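Local atomic coordinates of Ice-binding protein (Colwellia, PDB entry 3WP9), a protein that binds to the surface of ice crystals, inhibiting their growth and the recrystallization of small ice grains into larger ones. Residues L17-I22 with T36-G41; V25-V30 with L209-I214; D133-M138 with N162-V167. One frame throughout, in Å; residues are numbered along the deposited sequence.

How the contacts relate
All three contacts join parallel strands, or the turns beside them, in one right-handed beta-helix. Contacts 1 and 2 are interlocked along the chain: 17-22 comes first, then 25-30, then 36-41, with 209-214 far downstream, and their centres lie about 17 Å apart. Because 209-214 pairs with 25-30, the C-terminal part of the chain is set directly against an N-terminal turn. Contact 3, in sequence inside the loop closed by contact 2, sits across the chain's centre, its centre about 24 Å from each of the others. Contacts 1 and 3 reach the same parallel sheet, through strands 14-18 and 33-36 and strands 136-140 and 163-167, whereas contact 2 belongs to the two other sheets.

Contact 1 of 3, residues L17-I22 with T36-G41; sequences LSKSGI and TSPITG
T36 holds OG1 anti to its backbone N (chi1 -165°), and S18 places OG between its own N and carbonyl carbon (chi1 72°); these two settings bring the hydroxyl oxygens within 2.8 Å of each other, S18 OG to T36 OG1. The distance fits a hydrogen bond, although S18 O could compete for the T36 OG1 proton. The backbone N of G21 adds a weak bond to T36 OG1 at 3.0 Å. S18 OG in turn donates to G21 O, reaching it from above the carbonyl plane. The paired hydroxyls thus tie the strand end to the turn at G21, where phi is 121° and a side chain would run into the carbonyl O of S20, so glycine is needed.

Beside this polar cluster, S37 N donates to S18 O at 2.9 Å, and K19 CA approaches S37 O at 3.1 Å in a CA-H...O contact. After the cis peptide before P38, I39 points its side chain at 17-22: I39 CG2 lies 3.3 Å from K19 O, and I39 N gives the same oxygen a weak bond. The K19 side chain crosses P38 at a slant, K19 CE 4.0 Å from P38 CD, and L17 rests on helix 71-89. T40, by similarity an ice-binding residue, follows in this loop without touching 17-22. With S18 and T36 bridged in parallel, this is a corner between successive coils of a right-handed beta-helix.

Contact 2 of 3, residues V25-V30 with L209-I214; sequences VYPSTV and LQKNTI
V25 and Q210 lie side by side and point the same way, V25 CG2 touching Q210 CG at 3.7 Å. With CG beside its backbone N (chi1 -65°) and the chain extended beyond, Q210 carries its amide past the valine, and its OE1 is hydrogen-bonded to T193 OG1, a site that by similarity binds ice. K211, also extended, runs alongside the next residues of 25-30: its CG passes V25 O and K211 CE comes within 3.5 Å of Y26 O, which lays the aliphatic part of K211 along the backbone of V25 and Y26.

S28 turns its first side-chain bond the same way (OG anti to the carbonyl carbon, chi1 -76°), but here the short arm ends in a hydroxyl: S28 OG accepts the backbone N-H of N212 at 2.9 Å from N212 N, in a nearly straight bond of 165°. The same oxygen is bonded to D24 OD1, so two partners grip this buried hydroxyl. Within 209-214, N212 OD1 receives Q210 N from above the amide plane, while ND2 is bonded to N192 O and T195 O.

These turns are a corner shared by neighbouring coils of the right-handed beta-helix. Parallel pairing precedes it at V25-Q210 and resumes, shifted by one residue, at T29-T213 and V30-I214. V25 N binds L209 O and K211 N returns to V25 O on one side of the corner; T29 N binds N212 O and I214 N binds T29 O at 2.8 Å on the other.

On the buried side, the face of V30 and I214, V30 crosses L209 at about a right angle, with V30 CG2 against L209 CD1 at 4.1 Å. The same V30 CG2 methyl lies 4.2 Å from I214 CB, and V30 and L209 both pack on I16 of strand 14-18.

Contact 3 of 3, residues D133-M138 with N162-V167; sequences DDVWIM and NIFWQV
W136-M138 and I163-F164-W165 pair in parallel register, as neighbouring coils of a right-handed beta-helix; the strand axes approach to 4.7 Å at an angle of 11°. Four backbone bonds join them: W136 N to N162 O, F164 N to W136 O, M138 N to F164 O and Q166 N to M138 O. The M138 bond, 2.7 Å between M138 N and F164 O, is nearly straight at 171°.

Unlike neighbours meet on each face. M138 turns back at chi2 (-69°), with CG over one face of the six-membered W165 ring, 4.0 Å from its centroid, in a CH-pi contact, and SD farther off in a Met-aromatic approach. W136 CE3 meets I163 CG1 at 3.7 Å. On the opposite face, F164 receives V135 CG1 at its ring edge, 4.0 Å from F164 CE2, while the V135 side chain crosses that of N162 at about a right angle, V135 CG2 lying 4.1 Å from N162 CB. An alanine here removes both methyls and would probably leave a gap beside the F164 ring edge and the N162 side chain less firmly packed. I137 CG1 also meets F164, obliquely. Near the strand start, a single water donates to D134 O at 2.8 Å and accepts from N162 ND2.

Contact 1 of 3, residues L17-I22 with T36-G41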
# COMPACT_ATOMS: atom_id res chain seq x y z
N LEU A 17 -7.50 -2.91 -0.92
CA LEU A 17 -8.83 -2.38 -0.64
C LEU A 17 -8.86 -1.13 -1.48
O LEU A 17 -7.96 -0.34 -1.44
CB LEU A 17 -9.01 -2.00 0.86
CG LEU A 17 -10.45 -1.47 1.17
CD1 LEU A 17 -11.51 -2.53 0.91
CD2 LEU A 17 -10.45 -0.96 2.59
N SER A 18 -9.92 -0.95 -2.25
CA SER A 18 -10.13 0.30 -2.99
C SER A 18 -11.60 0.72 -2.97
O SER A 18 -12.50 -0.10 -2.59
CB SER A 18 -9.70 0.12 -4.46
OG SER A 18 -10.65 -0.70 -5.12
N LYS A 19 -11.85 1.90 -3.51
CA LYS A 19 -13.25 2.39 -3.57
C LYS A 19 -13.87 2.27 -4.92
O LYS A 19 -15.13 2.26 -5.06
CB LYS A 19 -13.29 3.83 -3.16
CG LYS A 19 -12.89 3.95 -1.68
CD LYS A 19 -13.06 5.31 -1.07
CE LYS A 19 -14.50 5.79 -1.18
NZ LYS A 19 -14.53 7.11 -0.47
N SER A 20 -13.03 2.20 -5.96
CA SER A 20 -13.58 2.29 -7.28
C SER A 20 -13.10 1.21 -8.26
O SER A 20 -13.20 1.42 -9.48
CB SER A 20 -13.44 3.70 -7.83
OG SER A 20 -12.14 3.84 -8.30
N GLY A 21 -12.66 0.07 -7.73
CA GLY A 21 -12.39 -1.06 -8.53
C GLY A 21 -10.95 -1.50 -8.40
O GLY A 21 -10.09 -0.73 -7.89
N ILE A 22 -10.72 -2.70 -8.86
CA ILE A 22 -9.36 -3.27 -8.90
C ILE A 22 -9.19 -3.88 -10.29
O ILE A 22 -10.00 -4.73 -10.72
CB ILE A 22 -9.14 -4.37 -7.84
CG1 ILE A 22 -9.34 -3.88 -6.40
CG2 ILE A 22 -7.79 -4.98 -8.06
CD1 ILE A 22 -9.19 -5.03 -5.40
N THR A 36 -13.47 -4.19 -2.71
CA THR A 36 -13.67 -2.83 -3.19
C THR A 36 -15.09 -2.37 -2.77
O THR A 36 -16.02 -3.21 -2.72
CB THR A 36 -13.45 -2.78 -4.76
OG1 THR A 36 -13.30 -1.44 -5.22
CG2 THR A 36 -14.59 -3.48 -5.53
N SER A 37 -15.22 -1.11 -2.41
CA SER A 37 -16.49 -0.58 -1.89
C SER A 37 -16.37 0.94 -1.89
O SER A 37 -15.35 1.50 -1.50
CB SER A 37 -16.74 -1.17 -0.47
OG SER A 37 -17.76 -0.38 0.20
N PRO A 38 -17.43 1.66 -2.27
CA PRO A 38 -18.86 1.23 -2.41
C PRO A 38 -19.24 0.76 -3.82
O PRO A 38 -20.39 0.36 -4.08
CB PRO A 38 -19.61 2.51 -2.05
CG PRO A 38 -18.74 3.58 -2.58
CD PRO A 38 -17.31 3.12 -2.28
N ILE A 39 -18.28 0.77 -4.74
CA ILE A 39 -18.58 0.38 -6.09
C ILE A 39 -18.97 -1.10 -6.18
O ILE A 39 -18.47 -1.98 -5.40
CB ILE A 39 -17.37 0.72 -6.99
CG1 ILE A 39 -17.78 0.85 -8.47
CG2 ILE A 39 -16.24 -0.30 -6.79
CD1 ILE A 39 -17.05 1.97 -9.14
N THR A 40 -19.85 -1.39 -7.13
CA THR A 40 -20.28 -2.76 -7.42
C THR A 40 -19.08 -3.73 -7.60
O THR A 40 -18.02 -3.32 -8.12
CB THR A 40 -21.17 -2.84 -8.72
OG1 THR A 40 -21.35 -4.20 -9.11
CG2 THR A 40 -20.45 -2.13 -9.87
N GLY A 41 -19.24 -4.97 -7.13
CA GLY A 41 -18.31 -6.08 -7.37
C GLY A 41 -17.95 -6.31 -8.84
O GLY A 41 -16.95 -6.96 -9.16

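Contact 2 of 3, residues V25-V30 with L209-I214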
# COMPACT_ATOMS: atom_id res chain seq x y z
N VAL A 25 -3.86 -7.16 -15.09
CA VAL A 25 -3.32 -7.84 -16.26
C VAL A 25 -2.77 -9.15 -15.73
O VAL A 25 -1.81 -9.17 -14.99
CB VAL A 25 -2.21 -7.01 -16.96
CG1 VAL A 25 -1.59 -7.83 -18.08
CG2 VAL A 25 -2.74 -5.62 -17.47
N TYR A 26 -3.50 -10.22 -16.06
CA TYR A 26 -3.29 -11.60 -15.56
C TYR A 26 -1.94 -12.14 -16.07
O TYR A 26 -1.50 -11.83 -17.18
CB TYR A 26 -4.42 -12.45 -16.15
CG TYR A 26 -4.52 -13.87 -15.67
CD1 TYR A 26 -5.32 -14.18 -14.55
CD2 TYR A 26 -3.86 -14.90 -16.33
CE1 TYR A 26 -5.44 -15.49 -14.07
CE2 TYR A 26 -3.98 -16.22 -15.86
CZ TYR A 26 -4.75 -16.50 -14.72
OH TYR A 26 -4.85 -17.80 -14.24
N PRO A 27 -1.26 -12.96 -15.28
CA PRO A 27 -1.67 -13.36 -13.91
C PRO A 27 -0.90 -12.65 -12.79
O PRO A 27 0.30 -12.42 -12.93
CB PRO A 27 -1.22 -14.84 -13.88
CG PRO A 27 0.07 -14.86 -14.66
CD PRO A 27 -0.16 -13.79 -15.80
N SER A 28 -1.60 -12.34 -11.72
CA SER A 28 -1.02 -11.78 -10.54
C SER A 28 -1.30 -12.78 -9.47
O SER A 28 -2.12 -13.68 -9.69
CB SER A 28 -1.73 -10.46 -10.20
OG SER A 28 -1.23 -9.50 -11.13
N THR A 29 -0.62 -12.65 -8.36
CA THR A 29 -0.91 -13.45 -7.18
C THR A 29 -1.02 -12.54 -6.01
O THR A 29 -0.09 -11.72 -5.74
CB THR A 29 0.27 -14.38 -6.89
OG1 THR A 29 0.41 -15.29 -7.98
CG2 THR A 29 -0.03 -15.22 -5.66
N VAL A 30 -2.15 -12.57 -5.33
CA VAL A 30 -2.38 -11.73 -4.18
C VAL A 30 -2.55 -12.69 -2.99
O VAL A 30 -3.47 -13.48 -3.03
CB VAL A 30 -3.64 -10.84 -4.33
CG1 VAL A 30 -3.83 -9.98 -3.12
CG2 VAL A 30 -3.47 -9.98 -5.59
N LEU A 209 -3.19 -3.56 -11.25
CA LEU A 209 -2.06 -4.47 -11.13
C LEU A 209 -1.71 -4.96 -12.52
O LEU A 209 -2.61 -5.10 -13.40
CB LEU A 209 -2.42 -5.72 -10.30
CG LEU A 209 -2.95 -5.41 -8.88
CD1 LEU A 209 -3.32 -6.82 -8.26
CD2 LEU A 209 -1.93 -4.60 -8.06
N GLN A 210 -0.42 -5.27 -12.70
CA GLN A 210 0.02 -5.86 -13.95
C GLN A 210 0.99 -6.97 -13.58
O GLN A 210 2.14 -6.69 -13.27
CB GLN A 210 0.73 -4.89 -14.91
CG GLN A 210 -0.19 -3.83 -15.39
CD GLN A 210 0.58 -2.75 -16.19
OE1 GLN A 210 1.81 -2.87 -16.45
NE2 GLN A 210 -0.09 -1.64 -16.44
N LYS A 211 0.54 -8.23 -13.69
CA LYS A 211 1.44 -9.40 -13.43
C LYS A 211 2.28 -9.26 -12.11
O LYS A 211 3.51 -9.30 -12.15
CB LYS A 211 2.34 -9.69 -14.62
CG LYS A 211 1.50 -9.92 -15.89
CD LYS A 211 2.37 -10.21 -17.08
CE LYS A 211 1.57 -10.70 -18.28
NZ LYS A 211 2.37 -10.51 -19.55
N ASN A 212 1.61 -8.99 -10.99
CA ASN A 212 2.37 -8.68 -9.77
C ASN A 212 2.18 -9.80 -8.72
O ASN A 212 1.32 -10.62 -8.85
CB ASN A 212 1.85 -7.42 -9.12
CG ASN A 212 1.92 -6.21 -10.08
OD1 ASN A 212 0.87 -5.57 -10.38
ND2 ASN A 212 3.15 -5.87 -10.48
N THR A 213 3.08 -9.71 -7.77
CA THR A 213 2.95 -10.53 -6.55
C THR A 213 2.73 -9.52 -5.47
O THR A 213 3.59 -8.66 -5.20
CB THR A 213 4.26 -11.20 -6.30
OG1 THR A 213 4.57 -12.07 -7.41
CG2 THR A 213 4.17 -12.05 -4.98
N ILE A 214 1.55 -9.57 -4.85
CA ILE A 214 1.20 -8.67 -3.82
C ILE A 214 0.98 -9.51 -2.53
O ILE A 214 0.03 -10.33 -2.51
CB ILE A 214 -0.09 -7.88 -4.15
CG1 ILE A 214 -0.03 -7.23 -5.59
CG2 ILE A 214 -0.37 -6.84 -3.06
CD1 ILE A 214 0.96 -6.13 -5.86

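Contact 3 of 3, residues D133-M138 with N162-V167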
# COMPACT_ATOMS: atom_id res chain seq x y z
N ASP A 133 10.36 -2.61 15.89
CA ASP A 133 9.36 -1.76 16.58
C ASP A 133 9.31 -0.36 16.04
O ASP A 133 8.49 0.43 16.49
CB ASP A 133 9.71 -1.59 18.06
CG ASP A 133 9.68 -2.88 18.82
OD1 ASP A 133 8.78 -3.72 18.56
OD2 ASP A 133 10.56 -3.04 19.69
N ASP A 134 10.22 -0.03 15.15
CA ASP A 134 10.39 1.32 14.71
C ASP A 134 9.38 1.55 13.61
O ASP A 134 8.98 0.61 12.91
CB ASP A 134 11.78 1.55 14.17
CG ASP A 134 12.84 1.52 15.26
OD1 ASP A 134 12.48 1.90 16.41
OD2 ASP A 134 14.00 1.12 14.97
N VAL A 135 9.06 2.81 13.44
CA VAL A 135 7.97 3.21 12.56
C VAL A 135 8.44 4.38 11.71
O VAL A 135 9.18 5.31 12.15
CB VAL A 135 6.70 3.51 13.40
CG1 VAL A 135 5.60 4.16 12.53
CG2 VAL A 135 6.17 2.27 14.04
N TRP A 136 8.01 4.33 10.43
CA TRP A 136 8.22 5.42 9.50
C TRP A 136 6.87 5.83 8.94
O TRP A 136 6.04 5.00 8.65
CB TRP A 136 9.07 4.98 8.29
CG TRP A 136 10.50 4.58 8.56
CD1 TRP A 136 11.62 5.30 8.28
CD2 TRP A 136 10.92 3.35 9.15
NE1 TRP A 136 12.73 4.56 8.64
CE2 TRP A 136 12.33 3.39 9.20
CE3 TRP A 136 10.24 2.22 9.63
CZ2 TRP A 136 13.08 2.32 9.74
CZ3 TRP A 136 11.00 1.15 10.19
CH2 TRP A 136 12.38 1.23 10.22
N ILE A 137 6.63 7.13 9.01
CA ILE A 137 5.50 7.69 8.35
C ILE A 137 5.97 8.69 7.30
O ILE A 137 6.69 9.69 7.55
CB ILE A 137 4.45 8.25 9.39
CG1 ILE A 137 3.89 7.17 10.37
CG2 ILE A 137 3.38 9.01 8.61
CD1 ILE A 137 2.94 7.79 11.38
N MET A 138 5.57 8.40 6.03
CA MET A 138 5.97 9.17 4.90
C MET A 138 4.77 10.01 4.41
O MET A 138 3.85 9.49 3.87
CB MET A 138 6.51 8.27 3.77
CG MET A 138 7.30 7.08 4.30
SD MET A 138 8.84 7.54 5.04
CE MET A 138 9.72 8.18 3.68
N ASN A 162 5.31 -1.62 9.35
CA ASN A 162 5.60 -0.35 10.09
C ASN A 162 6.00 0.85 9.31
O ASN A 162 6.42 1.87 9.87
CB ASN A 162 6.70 -0.61 11.13
CG ASN A 162 6.19 -1.48 12.28
OD1 ASN A 162 5.00 -1.46 12.65
ND2 ASN A 162 7.11 -2.26 12.87
N ILE A 163 5.88 0.76 7.98
CA ILE A 163 6.24 1.85 7.14
C ILE A 163 4.92 2.30 6.45
O ILE A 163 4.21 1.44 5.82
CB ILE A 163 7.21 1.37 6.03
CG1 ILE A 163 8.56 0.89 6.67
CG2 ILE A 163 7.41 2.48 5.04
CD1 ILE A 163 9.54 0.30 5.67
N PHE A 164 4.58 3.58 6.66
CA PHE A 164 3.25 4.11 6.18
C PHE A 164 3.49 5.17 5.19
O PHE A 164 4.14 6.17 5.48
CB PHE A 164 2.35 4.58 7.37
CG PHE A 164 2.09 3.49 8.39
CD1 PHE A 164 1.01 2.59 8.30
CD2 PHE A 164 3.00 3.34 9.45
CE1 PHE A 164 0.80 1.55 9.25
CE2 PHE A 164 2.81 2.31 10.37
CZ PHE A 164 1.72 1.43 10.30
N TRP A 165 2.96 4.97 3.95
CA TRP A 165 3.13 5.93 2.86
C TRP A 165 1.78 6.58 2.67
O TRP A 165 0.81 5.94 2.24
CB TRP A 165 3.51 5.26 1.55
CG TRP A 165 4.79 4.37 1.62
CD1 TRP A 165 4.86 3.07 1.95
CD2 TRP A 165 6.07 4.79 1.23
NE1 TRP A 165 6.17 2.63 1.80
CE2 TRP A 165 6.92 3.67 1.36
CE3 TRP A 165 6.60 6.00 0.76
CZ2 TRP A 165 8.28 3.76 1.04
CZ3 TRP A 165 7.89 6.09 0.44
CH2 TRP A 165 8.75 4.95 0.59
N GLN A 166 1.73 7.82 3.09
CA GLN A 166 0.50 8.64 2.93
C GLN A 166 0.71 9.54 1.71
O GLN A 166 1.54 10.42 1.71
CB GLN A 166 0.27 9.46 4.25
CG GLN A 166 -0.86 10.49 4.11
CD GLN A 166 -0.37 11.87 3.72
OE1 GLN A 166 0.59 12.43 4.35
NE2 GLN A 166 -1.01 12.45 2.74
N VAL A 167 -0.05 9.26 0.64
CA VAL A 167 0.21 9.88 -0.66
C VAL A 167 -1.08 10.58 -1.07
O VAL A 167 -2.13 9.99 -1.30
CB VAL A 167 0.58 8.80 -1.71
CG1 VAL A 167 0.93 9.46 -3.03
CG2 VAL A 167 1.79 7.92 -1.16
O HOH W 1 9.78 -1.87 12.01